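Local coordinates for thioesterase domain-containing protein (Pseudomonas aeruginosa, PDB 1ZKI) that adopts the hotdog fold and acts as a thioesterase, probably hydrolysing acyl-CoA thioesters, at residues Ala32-Leu36 with Leu57-Thr61; Lys82-Arg87 with Lys119-Gln125; Glu93-Arg99 with Val110-Gln116. All blocks are in the same frame, centred on the assembly; numbering follows the deposited sequence.

Contact 1. Residues Ala32-Leu36 with Leu57-Thr61; sequences AEVRL and LMDVT
Residues Ala32-Leu36 form an extended beta strand, and Leu57-Thr61 are just over one turn of an alpha helix packed against it. The two axes approach to 8.4 Å and their N-to-C directions differ by 150°, so the helix runs roughly antiparallel to the strand. The register puts Val34 beside Thr61, with CA atoms 5.8 Å apart, and Leu36 beside Leu57 at 7.1 Å. Alternation along the strand sends Ala32, Val34 and Leu36 toward the helix, and Glu33 and Arg35 away from it. From the helix, Leu57 and Thr61, one turn apart, point back. Leu57 (chi1 t, chi2 p) fits between two strand residues: its CD1 lies 3.5 Å from Val34 CG1, and its CB 4.1 Å from Leu36 CD2. Val34 and Leu36 both have chi1 t. Thr61 takes chi1 m, which lets OG1 hydrogen-bond to Leu57 O at 2.8 Å, alongside the helical bond from Thr61 N to the same Leu57 O at 3.0 Å. Thr61 OG1 still packs 3.2 Å from Val34 CB, while Thr61 CG2 reaches Ala32 O at 3.4 Å. This is part of the hotdog fold, in which an antiparallel sheet wraps the long central helix, here 51-70. On the strand's other face Glu33 pairs with Arg95 and Arg35 with Asp23 and Glu93, so the charges stay off the helix side. Helix and strand are therefore held by van der Waals packing, mainly of Val34, Leu36, Leu57 and Thr61, with the threonine hydroxyl satisfied inside its own helix.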
loop_
_atom_site.group_PDB
_atom_site.type_symbol
_atom_site.label_atom_id
_atom_site.label_comp_id
_atom_site.label_asym_id
_atom_site.label_seq_id
_atom_site.Cartn_x
_atom_site.Cartn_y
_atom_site.Cartn_z
ATOM N N ALA A 32 1.799 -1.085 -14.876
ATOM C CA ALA A 32 2.202 0.024 -15.730
ATOM C C ALA A 32 3.355 0.789 -15.117
ATOM O O ALA A 32 3.532 0.777 -13.898
ATOM C CB ALA A 32 1.013 0.961 -15.983
ATOM N N GLU A 33 4.141 1.438 -15.970
ATOM C CA GLU A 33 5.208 2.315 -15.513
ATOM C C GLU A 33 5.093 3.638 -16.249
ATOM O O GLU A 33 4.893 3.663 -17.466
ATOM C CB GLU A 33 6.603 1.708 -15.745
ATOM C CG GLU A 33 7.736 2.646 -15.264
ATOM C CD GLU A 33 9.125 2.017 -15.282
ATOM O OE1 GLU A 33 9.238 0.779 -15.450
ATOM O OE2 GLU A 33 10.114 2.776 -15.128
ATOM N N VAL A 34 5.239 4.722 -15.493
ATOM C CA VAL A 34 5.192 6.086 -16.029
ATOM C C VAL A 34 6.384 6.872 -15.468
ATOM O O VAL A 34 6.750 6.675 -14.302
ATOM C CB VAL A 34 3.832 6.760 -15.639
ATOM C CG1 VAL A 34 3.776 8.205 -16.068
ATOM C CG2 VAL A 34 2.643 5.971 -16.223
ATOM N N ARG A 35 6.991 7.743 -16.279
ATOM C CA ARG A 35 8.116 8.566 -15.809
ATOM C C ARG A 35 7.681 10.017 -15.703
ATOM O O ARG A 35 6.749 10.443 -16.400
ATOM C CB ARG A 35 9.343 8.434 -16.732
ATOM C CG ARG A 35 9.147 8.972 -18.116
ATOM C CD ARG A 35 10.398 8.783 -19.007
ATOM N NE ARG A 35 11.497 9.707 -18.679
ATOM C CZ ARG A 35 11.630 10.943 -19.158
ATOM N NH1 ARG A 35 12.672 11.693 -18.794
ATOM N NH2 ARG A 35 10.719 11.458 -19.995
ATOM N N LEU A 36 8.363 10.762 -14.838
ATOM C CA LEU A 36 8.098 12.184 -14.621
ATOM C C LEU A 36 9.423 12.892 -14.385
ATOM O O LEU A 36 10.012 12.744 -13.313
ATOM C CB LEU A 36 7.148 12.417 -13.434
ATOM C CG LEU A 36 6.879 13.892 -13.046
ATOM C CD1 LEU A 36 6.416 14.718 -14.262
ATOM C CD2 LEU A 36 5.845 13.975 -11.881
ATOM N N LEU A 57 1.210 11.714 -10.771
ATOM C CA LEU A 57 1.953 10.621 -11.365
ATOM C C LEU A 57 1.384 9.272 -10.920
ATOM O O LEU A 57 1.079 8.403 -11.769
ATOM C CB LEU A 57 3.417 10.743 -10.969
ATOM C CG LEU A 57 4.289 9.516 -11.230
ATOM C CD1 LEU A 57 4.386 9.245 -12.742
ATOM C CD2 LEU A 57 5.662 9.765 -10.610
HETATM N N MSE A 58 1.202 9.102 -9.609
HETATM C CA MSE A 58 0.686 7.843 -9.098
HETATM C C MSE A 58 -0.717 7.516 -9.633
HETATM O O MSE A 58 -0.962 6.410 -10.096
HETATM C CB MSE A 58 0.681 7.837 -7.564
HETATM C CG MSE A 58 0.231 6.501 -7.007
HETATM SE SE MSE A 58 0.499 6.509 -5.098
HETATM C CE MSE A 58 2.455 6.559 -5.133
ATOM N N ASP A 59 -1.624 8.487 -9.578
ATOM C CA ASP A 59 -3.005 8.261 -10.039
ATOM C C ASP A 59 -3.029 7.840 -11.522
ATOM O O ASP A 59 -3.744 6.898 -11.919
ATOM C CB ASP A 59 -3.846 9.519 -9.805
ATOM C CG ASP A 59 -5.275 9.351 -10.286
ATOM O OD1 ASP A 59 -6.002 8.481 -9.756
ATOM O OD2 ASP A 59 -5.650 10.045 -11.237
ATOM N N VAL A 60 -2.233 8.519 -12.345
ATOM C CA VAL A 60 -2.169 8.184 -13.764
ATOM C C VAL A 60 -1.623 6.775 -13.999
ATOM O O VAL A 60 -2.178 6.023 -14.800
ATOM C CB VAL A 60 -1.398 9.248 -14.559
ATOM C CG1 VAL A 60 -1.075 8.763 -15.974
ATOM C CG2 VAL A 60 -2.235 10.577 -14.597
ATOM N N THR A 61 -0.534 6.435 -13.315
ATOM C CA THR A 61 0.063 5.100 -13.443
ATOM C C THR A 61 -0.921 4.006 -12.999
ATOM O O THR A 61 -1.048 2.976 -13.649
ATOM C CB THR A 61 1.376 4.982 -12.631
ATOM O OG1 THR A 61 2.208 6.115 -12.918
ATOM C CG2 THR A 61 2.131 3.707 -13.037
#

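Contact 2. Residues Lys82-Arg87 with Lys119-Gln125; sequences KINYIR and KLVAKGQ
Ile86 CD1 meets Leu120 CD2 at 3.4 Å, while on the other side of the pairing Ala122 CB lies 4.2 Å from Ile83 CD1 and 4.5 Å from Tyr85 CD1. That second side faces helix 51-70, where Ile83 and Tyr85 pack on Phe55. The strands are antiparallel (161°, axes 4.6 Å apart). Ile83-Gly124 and Tyr85-Ala122 are non-hydrogen-bonded pairs; Lys82-Gln125 and Asn84-Lys123 are hydrogen-bonded, with Lys82 N to Gln125 O 2.9 Å, Gln125 N to Lys82 O 3.0 Å, Asn84 N to Lys123 O 2.8 Å and Lys123 N to Asn84 O 3.1 Å. In this hotdog sheet Val121 and Ala122 form a classic beta bulge against Val114 of neighbouring strand 107-116. At the bulge, Val121 O accepts hydrogen bonds from Ile86 N at 2.7 Å and, weakly, from Arg87 N at 3.4 Å. Arg87 (chi1 p) lays one guanidinium face over Lys119 CD, 3.6 Å from Arg87 NH1. At the subunit interface, Lys82 forms a salt bridge with Glu80 of the second subunit, and Lys123 with Glu111 of both subunits.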
loop_
_atom_site.group_PDB
_atom_site.type_symbol
_atom_site.label_atom_id
_atom_site.label_comp_id
_atom_site.label_asym_id
_atom_site.label_seq_id
_atom_site.Cartn_x
_atom_site.Cartn_y
_atom_site.Cartn_z
ATOM N N LYS A 82 -4.630 6.647 -1.380
ATOM C CA LYS A 82 -3.889 7.060 -0.194
ATOM C C LYS A 82 -2.424 6.970 -0.546
ATOM O O LYS A 82 -1.998 5.967 -1.096
ATOM C CB LYS A 82 -4.200 6.109 0.964
ATOM C CG LYS A 82 -3.476 6.423 2.293
ATOM C CD LYS A 82 -2.259 5.524 2.519
ATOM C CE LYS A 82 -1.917 5.450 4.016
ATOM N NZ LYS A 82 -1.243 6.665 4.492
ATOM N N ILE A 83 -1.665 8.007 -0.206
ATOM C CA ILE A 83 -0.241 8.078 -0.555
ATOM C C ILE A 83 0.580 8.423 0.682
ATOM O O ILE A 83 0.122 9.197 1.526
ATOM C CB ILE A 83 -0.006 9.170 -1.675
ATOM C CG1 ILE A 83 1.448 9.168 -2.165
ATOM C CG2 ILE A 83 -0.415 10.603 -1.202
ATOM C CD1 ILE A 83 1.640 9.947 -3.457
ATOM N N ASN A 84 1.783 7.847 0.793
ATOM C CA ASN A 84 2.786 8.280 1.773
ATOM C C ASN A 84 3.949 8.880 1.028
ATOM O O ASN A 84 4.403 8.318 0.033
ATOM C CB ASN A 84 3.323 7.109 2.589
ATOM C CG ASN A 84 2.548 6.891 3.849
ATOM O OD1 ASN A 84 2.948 7.345 4.944
ATOM N ND2 ASN A 84 1.430 6.228 3.715
ATOM N N TYR A 85 4.438 10.002 1.536
ATOM C CA TYR A 85 5.619 10.662 0.975
ATOM C C TYR A 85 6.812 10.309 1.828
ATOM O O TYR A 85 6.809 10.536 3.049
ATOM C CB TYR A 85 5.409 12.175 0.977
ATOM C CG TYR A 85 4.246 12.578 0.112
ATOM C CD1 TYR A 85 4.378 12.593 -1.277
ATOM C CD2 TYR A 85 3.019 12.925 0.676
ATOM C CE1 TYR A 85 3.300 12.951 -2.101
ATOM C CE2 TYR A 85 1.928 13.297 -0.138
ATOM C CZ TYR A 85 2.084 13.296 -1.522
ATOM O OH TYR A 85 1.028 13.669 -2.323
ATOM N N ILE A 86 7.837 9.769 1.197
ATOM C CA ILE A 86 8.945 9.221 1.982
ATOM C C ILE A 86 10.158 10.132 1.951
ATOM O O ILE A 86 10.748 10.435 3.001
ATOM C CB ILE A 86 9.247 7.766 1.556
ATOM C CG1 ILE A 86 8.112 6.875 2.098
ATOM C CG2 ILE A 86 10.628 7.316 2.074
ATOM C CD1 ILE A 86 7.926 5.581 1.377
ATOM N N ARG A 87 10.558 10.568 0.763
ATOM C CA ARG A 87 11.585 11.615 0.712
ATOM C C ARG A 87 11.431 12.525 -0.487
ATOM O O ARG A 87 10.734 12.171 -1.438
ATOM C CB ARG A 87 12.970 11.002 0.700
ATOM C CG ARG A 87 13.248 10.083 -0.492
ATOM C CD ARG A 87 14.671 9.557 -0.348
ATOM N NE ARG A 87 15.639 10.624 -0.599
ATOM C CZ ARG A 87 16.947 10.453 -0.780
ATOM N NH1 ARG A 87 17.488 9.239 -0.757
ATOM N NH2 ARG A 87 17.706 11.512 -1.033
ATOM N N LYS A 119 16.170 4.899 -4.528
ATOM C CA LYS A 119 15.522 5.776 -3.564
ATOM C C LYS A 119 14.008 5.611 -3.648
ATOM O O LYS A 119 13.407 5.897 -4.689
ATOM C CB LYS A 119 15.916 7.237 -3.792
ATOM C CG LYS A 119 17.427 7.478 -3.965
ATOM C CD LYS A 119 17.638 8.915 -4.387
ATOM C CE LYS A 119 18.950 9.087 -5.119
ATOM N NZ LYS A 119 18.869 10.280 -6.008
ATOM N N LEU A 120 13.387 5.159 -2.554
ATOM C CA LEU A 120 11.924 5.129 -2.485
ATOM C C LEU A 120 11.411 6.518 -2.156
ATOM O O LEU A 120 11.748 7.086 -1.105
ATOM C CB LEU A 120 11.431 4.110 -1.449
ATOM C CG LEU A 120 9.916 3.969 -1.307
ATOM C CD1 LEU A 120 9.241 3.537 -2.596
ATOM C CD2 LEU A 120 9.571 2.979 -0.166
ATOM N N VAL A 121 10.612 7.065 -3.063
ATOM C CA VAL A 121 10.107 8.433 -2.921
ATOM C C VAL A 121 8.692 8.462 -2.335
ATOM O O VAL A 121 8.389 9.292 -1.452
ATOM C CB VAL A 121 10.140 9.173 -4.289
ATOM C CG1 VAL A 121 9.379 10.511 -4.231
ATOM C CG2 VAL A 121 11.613 9.397 -4.718
ATOM N N ALA A 122 7.817 7.595 -2.838
ATOM C CA ALA A 122 6.417 7.576 -2.342
ATOM C C ALA A 122 5.819 6.195 -2.557
ATOM O O ALA A 122 6.318 5.413 -3.362
ATOM C CB ALA A 122 5.574 8.644 -3.054
ATOM N N LYS A 123 4.770 5.890 -1.805
ATOM C CA LYS A 123 4.109 4.592 -1.914
ATOM C C LYS A 123 2.631 4.863 -1.710
ATOM O O LYS A 123 2.258 5.713 -0.890
ATOM C CB LYS A 123 4.599 3.636 -0.824
ATOM C CG LYS A 123 3.976 2.226 -0.905
ATOM C CD LYS A 123 4.720 1.383 -1.952
ATOM C CE LYS A 123 3.822 0.359 -2.653
ATOM N NZ LYS A 123 3.543 -0.829 -1.852
ATOM N N GLY A 124 1.785 4.176 -2.471
ATOM C CA GLY A 124 0.332 4.348 -2.272
ATOM C C GLY A 124 -0.507 3.156 -2.649
ATOM O O GLY A 124 0.002 2.181 -3.215
ATOM N N GLN A 125 -1.800 3.269 -2.353
ATOM C CA GLN A 125 -2.770 2.205 -2.561
ATOM C C GLN A 125 -4.089 2.888 -2.820
ATOM O O GLN A 125 -4.417 3.859 -2.140
ATOM C CB GLN A 125 -2.863 1.374 -1.276
ATOM C CG GLN A 125 -3.740 0.152 -1.341
ATOM C CD GLN A 125 -3.740 -0.606 -0.015
ATOM O OE1 GLN A 125 -4.801 -0.844 0.580
ATOM N NE2 GLN A 125 -2.547 -0.954 0.469
#

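Contact 3. Residues Glu93-Arg99 with Val110-Gln116; sequences EVRCVAR and VEAEVRQ
Cys96 (chi1 t) rests its SG 3.9 Å from Ala112 CB and its CB 4.0 Å from Val114 CG2. Ala98 CB continues this apolar row, 3.8 Å from Ala112 CB and 4.1 Å from Val110 CG1, and Val94 CB lies 3.6 Å from Val114 CG1. The strands form an antiparallel beta hairpin, at 155° with axes 4.6 Å apart. Cys96-Val114 and Ala98-Ala112 are non-hydrogen-bonded pairs, with CA atoms 4.3 and 4.0 Å apart. Between and beyond them come three doubly hydrogen-bonded pairs. Arg95 N to Arg115 O is 2.9 Å and Arg115 N to Arg95 O 2.8 Å; Val97 N to Glu113 O and Glu113 N to Val97 O are both 3.0 Å; Arg99 N to Glu111 O is 2.9 Å and Glu111 N to Arg99 O 3.0 Å. Gln116 NE2 adds a side-chain hydrogen bond to Glu93 O at 3.0 Å and also bonds Asp91 O. The face carrying Arg95, Val97 and Glu113 is largely polar, with salt bridges along each strand: Arg95 NE to Glu93 OE2 at 2.8 Å, Arg115 NE to Glu113 OE1 at 2.9 Å. A water links Arg99 NE (3.2 Å) to Glu111 OE2 (2.8 Å), while Glu111 OE1 salt-bridges Lys123 of both subunits. In the hotdog sheet this hairpin lies between strands 31-37 and 119-130, and its Cys96 side packs against Leu57 and Thr61 of helix 51-70.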
loop_
_atom_site.group_PDB
_atom_site.type_symbol
_atom_site.label_atom_id
_atom_site.label_comp_id
_atom_site.label_asym_id
_atom_site.label_seq_id
_atom_site.Cartn_x
_atom_site.Cartn_y
_atom_site.Cartn_z
ATOM N N GLU A 93 14.642 12.533 -12.703
ATOM C CA GLU A 93 13.292 12.044 -12.932
ATOM C C GLU A 93 12.906 10.956 -11.945
ATOM O O GLU A 93 13.767 10.310 -11.333
ATOM C CB GLU A 93 13.129 11.521 -14.362
ATOM C CG GLU A 93 13.840 10.201 -14.624
ATOM C CD GLU A 93 13.758 9.793 -16.089
ATOM O OE1 GLU A 93 14.463 10.438 -16.907
ATOM O OE2 GLU A 93 13.008 8.827 -16.404
ATOM N N VAL A 94 11.603 10.741 -11.834
ATOM C CA VAL A 94 11.096 9.631 -11.034
ATOM C C VAL A 94 10.319 8.661 -11.912
ATOM O O VAL A 94 9.805 9.040 -12.979
ATOM C CB VAL A 94 10.226 10.110 -9.834
ATOM C CG1 VAL A 94 11.072 10.930 -8.835
ATOM C CG2 VAL A 94 9.009 10.924 -10.320
ATOM N N ARG A 95 10.244 7.413 -11.454
ATOM C CA ARG A 95 9.469 6.376 -12.119
ATOM C C ARG A 95 8.424 5.886 -11.152
ATOM O O ARG A 95 8.724 5.662 -9.991
ATOM C CB ARG A 95 10.379 5.205 -12.531
ATOM C CG ARG A 95 11.493 5.580 -13.503
ATOM C CD ARG A 95 10.893 5.923 -14.838
ATOM N NE ARG A 95 11.859 6.331 -15.857
ATOM C CZ ARG A 95 12.193 5.591 -16.903
ATOM N NH1 ARG A 95 11.680 4.367 -17.056
ATOM N NH2 ARG A 95 13.036 6.083 -17.804
ATOM N N CYS A 96 7.201 5.745 -11.644
ATOM C CA CYS A 96 6.134 5.115 -10.877
ATOM C C CYS A 96 5.785 3.788 -11.524
ATOM O O CYS A 96 5.586 3.714 -12.747
ATOM C CB CYS A 96 4.916 6.017 -10.825
ATOM S SG CYS A 96 3.540 5.267 -9.883
ATOM N N VAL A 97 5.741 2.735 -10.710
ATOM C CA VAL A 97 5.234 1.438 -11.159
ATOM C C VAL A 97 3.992 1.109 -10.332
ATOM O O VAL A 97 4.041 1.144 -9.092
ATOM C CB VAL A 97 6.292 0.323 -11.007
ATOM C CG1 VAL A 97 5.702 -1.032 -11.420
ATOM C CG2 VAL A 97 7.532 0.669 -11.840
ATOM N N ALA A 98 2.888 0.814 -11.020
ATOM C CA ALA A 98 1.641 0.466 -10.361
ATOM C C ALA A 98 1.264 -0.959 -10.752
ATOM O O ALA A 98 1.546 -1.402 -11.873
ATOM C CB ALA A 98 0.526 1.437 -10.748
ATOM N N ARG A 99 0.632 -1.665 -9.813
ATOM C CA ARG A 99 0.292 -3.063 -9.984
ATOM C C ARG A 99 -1.106 -3.317 -9.441
ATOM O O ARG A 99 -1.383 -3.012 -8.276
ATOM C CB ARG A 99 1.308 -3.912 -9.215
ATOM C CG ARG A 99 1.190 -5.401 -9.441
ATOM C CD ARG A 99 2.360 -6.132 -8.739
ATOM N NE ARG A 99 3.650 -5.616 -9.215
ATOM C CZ ARG A 99 4.303 -6.050 -10.299
ATOM N NH1 ARG A 99 3.815 -7.040 -11.047
ATOM N NH2 ARG A 99 5.462 -5.487 -10.639
ATOM N N VAL A 110 -5.312 -1.342 -6.363
ATOM C CA VAL A 110 -4.028 -1.115 -7.031
ATOM C C VAL A 110 -3.040 -0.514 -6.044
ATOM O O VAL A 110 -3.447 0.272 -5.173
ATOM C CB VAL A 110 -4.173 -0.126 -8.239
ATOM C CG1 VAL A 110 -2.884 -0.072 -9.073
ATOM C CG2 VAL A 110 -5.344 -0.504 -9.120
ATOM N N GLU A 111 -1.769 -0.927 -6.127
ATOM C CA GLU A 111 -0.720 -0.287 -5.337
ATOM C C GLU A 111 0.271 0.347 -6.291
ATOM O O GLU A 111 0.295 -0.000 -7.480
ATOM C CB GLU A 111 -0.010 -1.288 -4.414
ATOM C CG GLU A 111 0.818 -2.332 -5.142
ATOM C CD GLU A 111 1.720 -3.170 -4.200
ATOM O OE1 GLU A 111 1.888 -2.802 -3.016
ATOM O OE2 GLU A 111 2.261 -4.195 -4.660
ATOM N N ALA A 112 1.075 1.281 -5.792
ATOM C CA ALA A 112 2.090 1.911 -6.641
ATOM C C ALA A 112 3.245 2.407 -5.803
ATOM O O ALA A 112 3.080 2.686 -4.613
ATOM C CB ALA A 112 1.492 3.051 -7.477
ATOM N N GLU A 113 4.428 2.467 -6.407
ATOM C CA GLU A 113 5.583 3.055 -5.756
ATOM C C GLU A 113 6.247 4.013 -6.730
ATOM O O GLU A 113 6.201 3.804 -7.952
ATOM C CB GLU A 113 6.588 1.991 -5.277
ATOM C CG GLU A 113 7.165 1.150 -6.376
ATOM C CD GLU A 113 8.349 0.296 -5.912
ATOM O OE1 GLU A 113 9.093 -0.194 -6.789
ATOM O OE2 GLU A 113 8.547 0.143 -4.688
ATOM N N VAL A 114 6.797 5.089 -6.188
ATOM C CA VAL A 114 7.569 6.045 -6.970
ATOM C C VAL A 114 8.999 5.946 -6.482
ATOM O O VAL A 114 9.246 5.949 -5.266
ATOM C CB VAL A 114 7.056 7.483 -6.773
ATOM C CG1 VAL A 114 7.901 8.484 -7.593
ATOM C CG2 VAL A 114 5.558 7.567 -7.153
ATOM N N ARG A 115 9.929 5.852 -7.425
ATOM C CA ARG A 115 11.343 5.713 -7.087
ATOM C C ARG A 115 12.200 6.629 -7.938
ATOM O O ARG A 115 11.813 7.039 -9.033
ATOM C CB ARG A 115 11.814 4.271 -7.310
ATOM C CG ARG A 115 11.241 3.266 -6.332
ATOM C CD ARG A 115 11.908 1.885 -6.495
ATOM N NE ARG A 115 11.406 1.016 -5.445
ATOM C CZ ARG A 115 11.950 0.905 -4.241
ATOM N NH1 ARG A 115 13.051 1.578 -3.936
ATOM N NH2 ARG A 115 11.389 0.116 -3.345
ATOM N N GLN A 116 13.395 6.910 -7.441
ATOM C CA GLN A 116 14.467 7.414 -8.292
ATOM C C GLN A 116 15.635 6.456 -8.040
ATOM O O GLN A 116 16.316 6.545 -7.014
ATOM C CB GLN A 116 14.816 8.855 -7.923
ATOM C CG GLN A 116 15.830 9.495 -8.851
ATOM C CD GLN A 116 16.032 10.959 -8.524
ATOM O OE1 GLN A 116 16.687 11.292 -7.537
ATOM N NE2 GLN A 116 15.490 11.838 -9.352
HETATM O O HOH W 1 4.227 -3.741 -6.662
#

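All three contacts belong to one antiparallel sheet around helix 51-70. Contact 3 supplies its middle pair of strands; contact 1 sets neighbouring strand 31-37 on the helix, and contact 2 joins strands 119-130 and 76-85 at the other end of the order. Centres of contacts 1 and 3 are about 6 Å apart, 2 and 3 about 9 Å, 1 and 2 about 13 Å. Contact 1 closes first along the chain; the hairpin of contact 3 lies, in sequence, between the two segments of contact 2. Met58, on the helix segment of contact 1 but turned from its strand, packs on Gly124 and Ile83 of contact 2. Lys123 and Glu111 also pair across the dimer, tying the sheet to the second subunit.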